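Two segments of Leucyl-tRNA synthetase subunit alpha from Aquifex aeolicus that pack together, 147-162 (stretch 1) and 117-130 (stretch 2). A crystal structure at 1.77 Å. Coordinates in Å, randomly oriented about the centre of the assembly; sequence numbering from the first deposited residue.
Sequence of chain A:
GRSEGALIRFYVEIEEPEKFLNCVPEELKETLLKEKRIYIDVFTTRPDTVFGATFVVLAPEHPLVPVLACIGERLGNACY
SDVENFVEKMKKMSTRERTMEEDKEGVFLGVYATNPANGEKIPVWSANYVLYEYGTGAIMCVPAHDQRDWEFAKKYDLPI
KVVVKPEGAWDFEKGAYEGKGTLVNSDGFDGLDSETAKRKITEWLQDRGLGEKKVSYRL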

ATOM      1  N   GLN A 147      11.662  -6.383  -3.786  1.00 25.25           N
ATOM      2  CA  GLN A 147      11.712  -7.180  -5.009  1.00 26.75           C
ATOM      3  C   GLN A 147      10.346  -7.686  -5.465  1.00 26.07           C
ATOM      4  O   GLN A 147      10.051  -7.654  -6.661  1.00 26.57           O
ATOM      5  CB  GLN A 147      12.708  -8.341  -4.885  1.00 28.10           C
ATOM      6  CG  GLN A 147      12.929  -9.094  -6.194  1.00 29.83           C
ATOM      7  CD  GLN A 147      13.480  -8.215  -7.311  1.00 31.32           C
ATOM      8  OE1 GLN A 147      14.211  -7.255  -7.066  1.00 33.68           O
ATOM      9  NE2 GLN A 147      13.143  -8.557  -8.550  1.00 31.82           N
ATOM     10  N   ARG A 148       9.527  -8.152  -4.522  1.00 25.42           N
ATOM     11  CA  ARG A 148       8.162  -8.596  -4.832  1.00 25.09           C
ATOM     12  C   ARG A 148       7.369  -7.431  -5.440  1.00 23.78           C
ATOM     13  O   ARG A 148       6.676  -7.603  -6.444  1.00 24.02           O
ATOM     14  CB  ARG A 148       7.445  -9.127  -3.577  1.00 25.30           C
ATOM     15  CG  ARG A 148       8.236 -10.136  -2.738  1.00 29.96           C
ATOM     16  CD  ARG A 148       8.027 -11.556  -3.240  1.00 35.24           C
ATOM     17  NE  ARG A 148       8.500 -12.562  -2.287  1.00 40.65           N
ATOM     18  CZ  ARG A 148       9.684 -13.172  -2.342  1.00 44.55           C
ATOM     19  NH1 ARG A 148      10.547 -12.884  -3.314  1.00 47.01           N
ATOM     20  NH2 ARG A 148      10.013 -14.083  -1.425  1.00 46.40           N
ATOM     21  N   ASP A 149       7.501  -6.242  -4.846  1.00 22.74           N
ATOM     22  CA  ASP A 149       6.778  -5.049  -5.313  1.00 21.68           C
ATOM     23  C   ASP A 149       7.319  -4.561  -6.657  1.00 22.11           C
ATOM     24  O   ASP A 149       6.576  -4.048  -7.494  1.00 21.78           O
ATOM     25  CB  ASP A 149       6.879  -3.907  -4.285  1.00 20.83           C
ATOM     26  CG  ASP A 149       6.196  -4.226  -2.954  1.00 20.74           C
ATOM     27  OD1 ASP A 149       5.263  -5.064  -2.892  1.00 21.55           O
ATOM     28  OD2 ASP A 149       6.578  -3.604  -1.948  1.00 18.40           O
ATOM     29  N   TRP A 150       8.628  -4.685  -6.845  1.00 23.14           N
ATOM     30  CA  TRP A 150       9.264  -4.287  -8.089  1.00 24.28           C
ATOM     31  C   TRP A 150       8.691  -5.093  -9.257  1.00 24.93           C
ATOM     32  O   TRP A 150       8.333  -4.534 -10.292  1.00 24.83           O
ATOM     33  CB  TRP A 150      10.772  -4.517  -8.002  1.00 25.71           C
ATOM     34  CG  TRP A 150      11.501  -4.019  -9.188  1.00 27.65           C
ATOM     35  CD1 TRP A 150      12.075  -2.791  -9.343  1.00 28.84           C
ATOM     36  CD2 TRP A 150      11.759  -4.740 -10.401  1.00 29.73           C
ATOM     37  NE1 TRP A 150      12.670  -2.699 -10.579  1.00 30.41           N
ATOM     38  CE2 TRP A 150      12.485  -3.878 -11.251  1.00 30.72           C
ATOM     39  CE3 TRP A 150      11.436  -6.025 -10.853  1.00 29.08           C
ATOM     40  CZ2 TRP A 150      12.912  -4.266 -12.532  1.00 32.64           C
ATOM     41  CZ3 TRP A 150      11.858  -6.413 -12.134  1.00 31.26           C
ATOM     42  CH2 TRP A 150      12.585  -5.531 -12.953  1.00 32.54           C
ATOM     43  N   GLU A 151       8.594  -6.403  -9.058  1.00 25.47           N
ATOM     44  CA  GLU A 151       8.089  -7.319 -10.089  1.00 26.86           C
ATOM     45  C   GLU A 151       6.618  -7.058 -10.415  1.00 25.55           C
ATOM     46  O   GLU A 151       6.212  -7.111 -11.582  1.00 26.72           O
ATOM     47  CB  GLU A 151       8.302  -8.765  -9.646  1.00 27.98           C
ATOM     48  CG  GLU A 151       9.772  -9.174  -9.622  1.00 31.61           C
ATOM     49  CD  GLU A 151      10.048 -10.398  -8.757  1.00 35.06           C
ATOM     50  OE1 GLU A 151       9.157 -10.840  -7.995  1.00 34.86           O
ATOM     51  OE2 GLU A 151      11.181 -10.910  -8.831  1.00 38.74           O
ATOM     52  N   PHE A 152       5.825  -6.771  -9.387  1.00 23.58           N
ATOM     53  CA  PHE A 152       4.436  -6.385  -9.593  1.00 21.79           C
ATOM     54  C   PHE A 152       4.343  -5.080 -10.379  1.00 21.33           C
ATOM     55  O   PHE A 152       3.542  -4.976 -11.310  1.00 20.86           O
ATOM     56  CB  PHE A 152       3.684  -6.264  -8.268  1.00 20.43           C
ATOM     57  CG  PHE A 152       2.185  -6.175  -8.437  1.00 20.34           C
ATOM     58  CD1 PHE A 152       1.419  -7.333  -8.573  1.00 20.61           C
ATOM     59  CD2 PHE A 152       1.545  -4.935  -8.471  1.00 20.40           C
ATOM     60  CE1 PHE A 152       0.031  -7.254  -8.737  1.00 19.16           C
ATOM     61  CE2 PHE A 152       0.157  -4.850  -8.633  1.00 20.74           C
ATOM     62  CZ  PHE A 152      -0.594  -6.011  -8.762  1.00 19.20           C
ATOM     63  N   ALA A 153       5.163  -4.096 -10.011  1.00 21.46           N
ATOM     64  CA  ALA A 153       5.163  -2.795 -10.685  1.00 22.04           C
ATOM     65  C   ALA A 153       5.578  -2.915 -12.152  1.00 24.31           C
ATOM     66  O   ALA A 153       5.037  -2.219 -13.008  1.00 24.41           O
ATOM     67  CB  ALA A 153       6.060  -1.790  -9.946  1.00 22.42           C
ATOM     68  N   LYS A 154       6.537  -3.799 -12.420  1.00 25.77           N
ATOM     69  CA  LYS A 154       6.996  -4.065 -13.783  1.00 28.44           C
ATOM     70  C   LYS A 154       5.854  -4.607 -14.647  1.00 28.17           C
ATOM     71  O   LYS A 154       5.639  -4.146 -15.777  1.00 29.19           O
ATOM     72  CB  LYS A 154       8.167  -5.051 -13.766  1.00 29.71           C
ATOM     73  CG  LYS A 154       8.796  -5.279 -15.127  1.00 33.65           C
ATOM     74  CD  LYS A 154       9.802  -6.424 -15.108  1.00 37.90           C
ATOM     75  CE  LYS A 154      10.454  -6.600 -16.466  1.00 41.38           C
ATOM     76  NZ  LYS A 154      11.346  -5.455 -16.798  1.00 44.26           N
ATOM     77  N   LYS A 155       5.132  -5.586 -14.104  1.00 27.42           N
ATOM     78  CA  LYS A 155       4.023  -6.229 -14.812  1.00 27.55           C
ATOM     79  C   LYS A 155       2.878  -5.254 -15.080  1.00 26.61           C
ATOM     80  O   LYS A 155       2.319  -5.234 -16.179  1.00 27.19           O
ATOM     81  CB  LYS A 155       3.524  -7.454 -14.031  1.00 27.29           C
ATOM     82  CG  LYS A 155       2.219  -8.105 -14.544  1.00 28.11           C
ATOM     83  CD  LYS A 155       2.302  -8.606 -15.966  1.00 34.48           C
ATOM     84  CE  LYS A 155       0.914  -8.982 -16.477  1.00 36.04           C
ATOM     85  NZ  LYS A 155       0.934  -9.442 -17.899  1.00 40.04           N
ATOM     86  N   TYR A 156       2.534  -4.440 -14.084  1.00 25.16           N
ATOM     87  CA  TYR A 156       1.352  -3.590 -14.203  1.00 24.33           C
ATOM     88  C   TYR A 156       1.630  -2.101 -14.426  1.00 24.84           C
ATOM     89  O   TYR A 156       0.739  -1.274 -14.252  1.00 24.43           O
ATOM     90  CB  TYR A 156       0.409  -3.816 -13.011  1.00 22.27           C
ATOM     91  CG  TYR A 156      -0.218  -5.193 -13.003  1.00 20.96           C
ATOM     92  CD1 TYR A 156      -1.274  -5.511 -13.867  1.00 20.20           C
ATOM     93  CD2 TYR A 156       0.234  -6.179 -12.132  1.00 19.74           C
ATOM     94  CE1 TYR A 156      -1.858  -6.779 -13.862  1.00 19.67           C
ATOM     95  CE2 TYR A 156      -0.350  -7.454 -12.115  1.00 19.81           C
ATOM     96  CZ  TYR A 156      -1.393  -7.740 -12.982  1.00 20.79           C
ATOM     97  OH  TYR A 156      -1.960  -8.990 -12.978  1.00 21.26           O
ATOM     98  N   ASP A 157       2.858  -1.772 -14.824  1.00 26.89           N
ATOM     99  CA  ASP A 157       3.219  -0.393 -15.205  1.00 28.43           C
ATOM    100  C   ASP A 157       3.002   0.642 -14.085  1.00 27.27           C
ATOM    101  O   ASP A 157       2.450   1.723 -14.314  1.00 27.62           O
ATOM    102  CB  ASP A 157       2.485   0.014 -16.498  1.00 30.15           C
ATOM    103  CG  ASP A 157       2.942   1.362 -17.047  1.00 33.92           C
ATOM    104  OD1 ASP A 157       4.138   1.704 -16.906  1.00 38.57           O
ATOM    105  OD2 ASP A 157       2.091   2.081 -17.621  1.00 37.21           O
ATOM    106  N   LEU A 158       3.448   0.300 -12.875  1.00 25.79           N
ATOM    107  CA  LEU A 158       3.352   1.200 -11.720  1.00 24.71           C
ATOM    108  C   LEU A 158       4.679   1.939 -11.453  1.00 25.17           C
ATOM    109  O   LEU A 158       5.747   1.409 -11.758  1.00 25.42           O
ATOM    110  CB  LEU A 158       2.865   0.421 -10.489  1.00 23.25           C
ATOM    111  CG  LEU A 158       1.480  -0.235 -10.667  1.00 22.67           C
ATOM    112  CD1 LEU A 158       1.208  -1.288  -9.609  1.00 20.77           C
ATOM    113  CD2 LEU A 158       0.355   0.811 -10.696  1.00 23.27           C
ATOM    114  N   PRO A 159       4.605   3.180 -10.918  1.00 24.77           N
ATOM    115  CA  PRO A 159       5.774   4.022 -10.681  1.00 25.38           C
ATOM    116  C   PRO A 159       6.806   3.437  -9.722  1.00 25.32           C
ATOM    117  O   PRO A 159       6.457   2.761  -8.748  1.00 24.30           O
ATOM    118  CB  PRO A 159       5.171   5.297 -10.086  1.00 24.98           C
ATOM    119  CG  PRO A 159       3.780   5.312 -10.562  1.00 24.08           C
ATOM    120  CD  PRO A 159       3.369   3.884 -10.537  1.00 24.18           C
ATOM    121  N   ILE A 160       8.072   3.706 -10.021  1.00 26.07           N
ATOM    122  CA  ILE A 160       9.174   3.333  -9.155  1.00 26.33           C
ATOM    123  C   ILE A 160       9.738   4.640  -8.599  1.00 25.98           C
ATOM    124  O   ILE A 160      10.049   5.560  -9.357  1.00 26.69           O
ATOM    125  CB  ILE A 160      10.260   2.521  -9.909  1.00 27.89           C
ATOM    126  CG1 ILE A 160       9.620   1.364 -10.687  1.00 28.64           C
ATOM    127  CG2 ILE A 160      11.318   2.002  -8.931  1.00 28.52           C
ATOM    128  CD1 ILE A 160      10.515   0.766 -11.790  1.00 30.16           C
ATOM    129  N   LYS A 161       9.838   4.727  -7.273  1.00 24.02           N
ATOM    130  CA  LYS A 161      10.329   5.937  -6.613  1.00 23.49           C
ATOM    131  C   LYS A 161      11.441   5.591  -5.623  1.00 22.65           C
ATOM    132  O   LYS A 161      11.209   4.887  -4.641  1.00 21.22           O
ATOM    133  CB  LYS A 161       9.176   6.651  -5.900  1.00 22.46           C
ATOM    134  CG  LYS A 161       9.541   7.945  -5.177  1.00 24.61           C
ATOM    135  CD  LYS A 161       8.274   8.509  -4.550  1.00 26.31           C
ATOM    136  CE  LYS A 161       8.497   9.836  -3.873  1.00 27.11           C
ATOM    137  NZ  LYS A 161       7.224  10.250  -3.205  1.00 27.37           N
ATOM    138  N   VAL A 162      12.645   6.080  -5.890  1.00 22.85           N
ATOM    139  CA  VAL A 162      13.787   5.808  -5.016  1.00 23.00           C
ATOM    140  C   VAL A 162      13.748   6.690  -3.769  1.00 22.21           C
ATOM    141  O   VAL A 162      13.617   7.910  -3.878  1.00 22.07           O
ATOM    142  CB  VAL A 162      15.137   5.992  -5.752  1.00 24.58           C
ATOM    143  CG1 VAL A 162      16.301   5.654  -4.822  1.00 25.36           C
ATOM    144  CG2 VAL A 162      15.180   5.115  -7.002  1.00 25.40           C
TER
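Stretch 2 117-130: ANGEKIPVWSANYV

A strand laid across a helix can touch it through alternate residues, and this pair from leucyl-tRNA synthetase illustrates the principle. Stretch 2 begins in a loop, where Asn118 OD1 accepts a hydrogen bond from Glu120 N (3.0 Å). Glu120 forms a salt bridge with the fully extended Lys161, Lys161 NZ lying 2.9 Å from Glu120 OE1; Asn118 ND2 and Lys161 NZ, both donors, share water 1 as acceptor instead of bonding to each other.

Strand 121-127 runs crosswise to the helix of stretch 1, its axis at 106° and no nearer than 11.9 Å, a gap filled by side chains. Pro123, Trp125 and Ala127 point toward stretch 1, while Ser126 points away. Pro123 CG meets Leu158 CD2 at 4.3 Å; Leu158 N bonds back to Ala153 O (3.0 Å) in the Schellman motif. Trp125 lies against Leu158, Tyr156 (CZ3 to Tyr156 CD1, 3.9 Å) and Phe152, whose edge is directed at the indole face with planes at 85° (CE3 to Phe152 CZ, 3.7 Å). Ala127 CB packs 3.5 Å from Phe152 CE1.

A type I turn, Ala127 to Val130, follows. In it Tyr129 CE1 touches Phe152 CD1 at 3.5 Å, its CE2 approaches Arg148 CB at 3.7 Å, and its OH donates a 2.7 Å hydrogen bond to Asp149 OD1. Successive contacts step back along stretch 1 as stretch 2 advances.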

ATOM      1  N   ALA A 117       2.807  10.212   4.884  1.00 13.85           N
ATOM      2  CA  ALA A 117       4.157  10.791   4.976  1.00 14.94           C
ATOM      3  C   ALA A 117       4.307  12.039   4.103  1.00 15.80           C
ATOM      4  O   ALA A 117       4.964  13.007   4.494  1.00 16.25           O
ATOM      5  CB  ALA A 117       5.205   9.756   4.598  1.00 15.05           C
ATOM      6  N   ASN A 118       3.696  12.013   2.923  1.00 15.51           N
ATOM      7  CA  ASN A 118       3.920  13.055   1.919  1.00 16.30           C
ATOM      8  C   ASN A 118       2.654  13.593   1.241  1.00 16.29           C
ATOM      9  O   ASN A 118       2.741  14.506   0.408  1.00 17.16           O
ATOM     10  CB  ASN A 118       4.929  12.569   0.867  1.00 16.63           C
ATOM     11  CG  ASN A 118       4.462  11.317   0.147  1.00 16.48           C
ATOM     12  OD1 ASN A 118       3.270  11.003   0.143  1.00 16.26           O
ATOM     13  ND2 ASN A 118       5.397  10.596  -0.470  1.00 17.92           N
ATOM     14  N   GLY A 119       1.498  13.023   1.578  1.00 15.12           N
ATOM     15  CA  GLY A 119       0.213  13.460   1.034  1.00 16.04           C
ATOM     16  C   GLY A 119      -0.073  13.058  -0.408  1.00 16.31           C
ATOM     17  O   GLY A 119      -1.084  13.475  -0.988  1.00 16.71           O
ATOM     18  N   GLU A 120       0.807  12.250  -0.991  1.00 16.17           N
ATOM     19  CA  GLU A 120       0.622  11.771  -2.360  1.00 17.20           C
ATOM     20  C   GLU A 120      -0.500  10.756  -2.401  1.00 16.52           C
ATOM     21  O   GLU A 120      -0.694  10.002  -1.448  1.00 15.58           O
ATOM     22  CB  GLU A 120       1.908  11.167  -2.914  1.00 18.02           C
ATOM     23  CG  GLU A 120       2.981  12.215  -3.144  1.00 21.96           C
ATOM     24  CD  GLU A 120       4.304  11.651  -3.604  1.00 26.23           C
ATOM     25  OE1 GLU A 120       4.431  10.421  -3.804  1.00 27.74           O
ATOM     26  OE2 GLU A 120       5.231  12.473  -3.769  1.00 29.29           O
ATOM     27  N   LYS A 121      -1.263  10.791  -3.491  1.00 16.96           N
ATOM     28  CA  LYS A 121      -2.340   9.832  -3.709  1.00 16.56           C
ATOM     29  C   LYS A 121      -1.853   8.687  -4.593  1.00 16.09           C
ATOM     30  O   LYS A 121      -1.368   8.899  -5.717  1.00 17.33           O
ATOM     31  CB  LYS A 121      -3.557  10.544  -4.301  1.00 17.87           C
ATOM     32  CG  LYS A 121      -4.187  11.523  -3.316  1.00 20.79           C
ATOM     33  CD  LYS A 121      -5.277  12.351  -3.962  1.00 27.54           C
ATOM     34  CE  LYS A 121      -5.693  13.520  -3.059  1.00 28.63           C
ATOM     35  NZ  LYS A 121      -6.301  13.015  -1.809  1.00 32.27           N
ATOM     36  N   ILE A 122      -1.946   7.474  -4.060  1.00 13.94           N
ATOM     37  CA  ILE A 122      -1.372   6.291  -4.694  1.00 13.40           C
ATOM     38  C   ILE A 122      -2.450   5.206  -4.864  1.00 12.80           C
ATOM     39  O   ILE A 122      -3.296   5.044  -3.987  1.00 11.93           O
ATOM     40  CB  ILE A 122      -0.113   5.770  -3.931  1.00 13.24           C
ATOM     41  CG1 ILE A 122      -0.435   5.406  -2.480  1.00 12.23           C
ATOM     42  CG2 ILE A 122       1.027   6.815  -3.972  1.00 13.58           C
ATOM     43  CD1 ILE A 122       0.720   4.693  -1.773  1.00 13.47           C
ATOM     44  N   PRO A 123      -2.443   4.487  -6.009  1.00 13.01           N
ATOM     45  CA  PRO A 123      -3.537   3.557  -6.308  1.00 12.77           C
ATOM     46  C   PRO A 123      -3.567   2.323  -5.406  1.00 12.17           C
ATOM     47  O   PRO A 123      -2.516   1.801  -5.018  1.00 12.55           O
ATOM     48  CB  PRO A 123      -3.267   3.158  -7.765  1.00 13.77           C
ATOM     49  CG  PRO A 123      -1.794   3.313  -7.917  1.00 13.44           C
ATOM     50  CD  PRO A 123      -1.432   4.500  -7.086  1.00 13.69           C
ATOM     51  N   VAL A 124      -4.778   1.881  -5.070  1.00 11.27           N
ATOM     52  CA  VAL A 124      -4.973   0.691  -4.259  1.00 11.00           C
ATOM     53  C   VAL A 124      -5.367  -0.487  -5.142  1.00 11.08           C
ATOM     54  O   VAL A 124      -6.347  -0.408  -5.883  1.00 11.13           O
ATOM     55  CB  VAL A 124      -6.026   0.908  -3.165  1.00 10.44           C
ATOM     56  CG1 VAL A 124      -6.065  -0.303  -2.212  1.00 10.59           C
ATOM     57  CG2 VAL A 124      -5.720   2.180  -2.384  1.00 10.80           C
ATOM     58  N   TRP A 125      -4.580  -1.556  -5.029  1.00 11.42           N
ATOM     59  CA  TRP A 125      -4.732  -2.807  -5.766  1.00 12.01           C
ATOM     60  C   TRP A 125      -4.994  -3.977  -4.812  1.00 11.35           C
ATOM     61  O   TRP A 125      -4.806  -3.861  -3.596  1.00 11.15           O
ATOM     62  CB  TRP A 125      -3.434  -3.074  -6.535  1.00 13.00           C
ATOM     63  CG  TRP A 125      -3.250  -2.209  -7.717  1.00 14.60           C
ATOM     64  CD1 TRP A 125      -3.025  -0.853  -7.738  1.00 14.33           C
ATOM     65  CD2 TRP A 125      -3.267  -2.636  -9.074  1.00 15.95           C
ATOM     66  NE1 TRP A 125      -2.911  -0.414  -9.041  1.00 15.87           N
ATOM     67  CE2 TRP A 125      -3.059  -1.487  -9.879  1.00 15.78           C
ATOM     68  CE3 TRP A 125      -3.450  -3.877  -9.694  1.00 16.39           C
ATOM     69  CZ2 TRP A 125      -3.018  -1.552 -11.271  1.00 16.85           C
ATOM     70  CZ3 TRP A 125      -3.422  -3.939 -11.085  1.00 17.28           C
ATOM     71  CH2 TRP A 125      -3.212  -2.783 -11.855  1.00 16.80           C
ATOM     72  N   SER A 126      -5.464  -5.098  -5.356  1.00 11.72           N
ATOM     73  CA  SER A 126      -5.396  -6.377  -4.652  1.00 12.00           C
ATOM     74  C   SER A 126      -4.502  -7.281  -5.485  1.00 13.13           C
ATOM     75  O   SER A 126      -4.487  -7.166  -6.715  1.00 13.81           O
ATOM     76  CB  SER A 126      -6.781  -6.999  -4.475  1.00 11.49           C
ATOM     77  OG  SER A 126      -6.740  -8.167  -3.671  1.00 13.52           O
ATOM     78  N   ALA A 127      -3.740  -8.151  -4.824  1.00 13.57           N
ATOM     79  CA  ALA A 127      -2.802  -9.045  -5.540  1.00 14.68           C
ATOM     80  C   ALA A 127      -2.587 -10.395  -4.871  1.00 14.93           C
ATOM     81  O   ALA A 127      -2.755 -10.522  -3.659  1.00 15.23           O
ATOM     82  CB  ALA A 127      -1.466  -8.345  -5.784  1.00 15.46           C
ATOM     83  N   ASN A 128      -2.235 -11.408  -5.672  1.00 16.75           N
ATOM     84  CA  ASN A 128      -2.072 -12.776  -5.163  1.00 17.95           C
ATOM     85  C   ASN A 128      -0.901 -12.950  -4.202  1.00 18.90           C
ATOM     86  O   ASN A 128      -0.972 -13.756  -3.263  1.00 20.44           O
ATOM     87  CB  ASN A 128      -1.996 -13.806  -6.300  1.00 19.07           C
ATOM     88  CG  ASN A 128      -0.803 -13.597  -7.223  1.00 19.19           C
ATOM     89  OD1 ASN A 128      -0.145 -12.554  -7.198  1.00 18.66           O
ATOM     90  ND2 ASN A 128      -0.529 -14.604  -8.057  1.00 21.51           N
ATOM     91  N   TYR A 129       0.161 -12.172  -4.408  1.00 19.26           N
ATOM     92  CA  TYR A 129       1.401 -12.360  -3.640  1.00 19.38           C
ATOM     93  C   TYR A 129       1.346 -11.823  -2.201  1.00 18.84           C
ATOM     94  O   TYR A 129       2.243 -12.089  -1.391  1.00 18.59           O
ATOM     95  CB  TYR A 129       2.607 -11.801  -4.419  1.00 20.37           C
ATOM     96  CG  TYR A 129       2.766 -10.287  -4.408  1.00 20.24           C
ATOM     97  CD1 TYR A 129       2.050  -9.472  -5.299  1.00 21.14           C
ATOM     98  CD2 TYR A 129       3.663  -9.669  -3.536  1.00 20.47           C
ATOM     99  CE1 TYR A 129       2.202  -8.073  -5.294  1.00 19.63           C
ATOM    100  CE2 TYR A 129       3.820  -8.269  -3.523  1.00 19.74           C
ATOM    101  CZ  TYR A 129       3.104  -7.483  -4.404  1.00 20.39           C
ATOM    102  OH  TYR A 129       3.275  -6.112  -4.393  1.00 20.54           O
ATOM    103  N   VAL A 130       0.289 -11.077  -1.891  1.00 17.20           N
ATOM    104  CA  VAL A 130       0.108 -10.508  -0.580  1.00 17.29           C
ATOM    105  C   VAL A 130      -0.839 -11.414   0.194  1.00 17.21           C
ATOM    106  O   VAL A 130      -1.984 -11.614  -0.205  1.00 16.38           O
ATOM    107  CB  VAL A 130      -0.413  -9.042  -0.680  1.00 16.21           C
ATOM    108  CG1 VAL A 130      -0.790  -8.500   0.691  1.00 16.55           C
ATOM    109  CG2 VAL A 130       0.659  -8.171  -1.318  1.00 16.61           C
TER
HETATM  110  O   HOH W   1       7.975  11.990  -1.129  1.00 18.28           O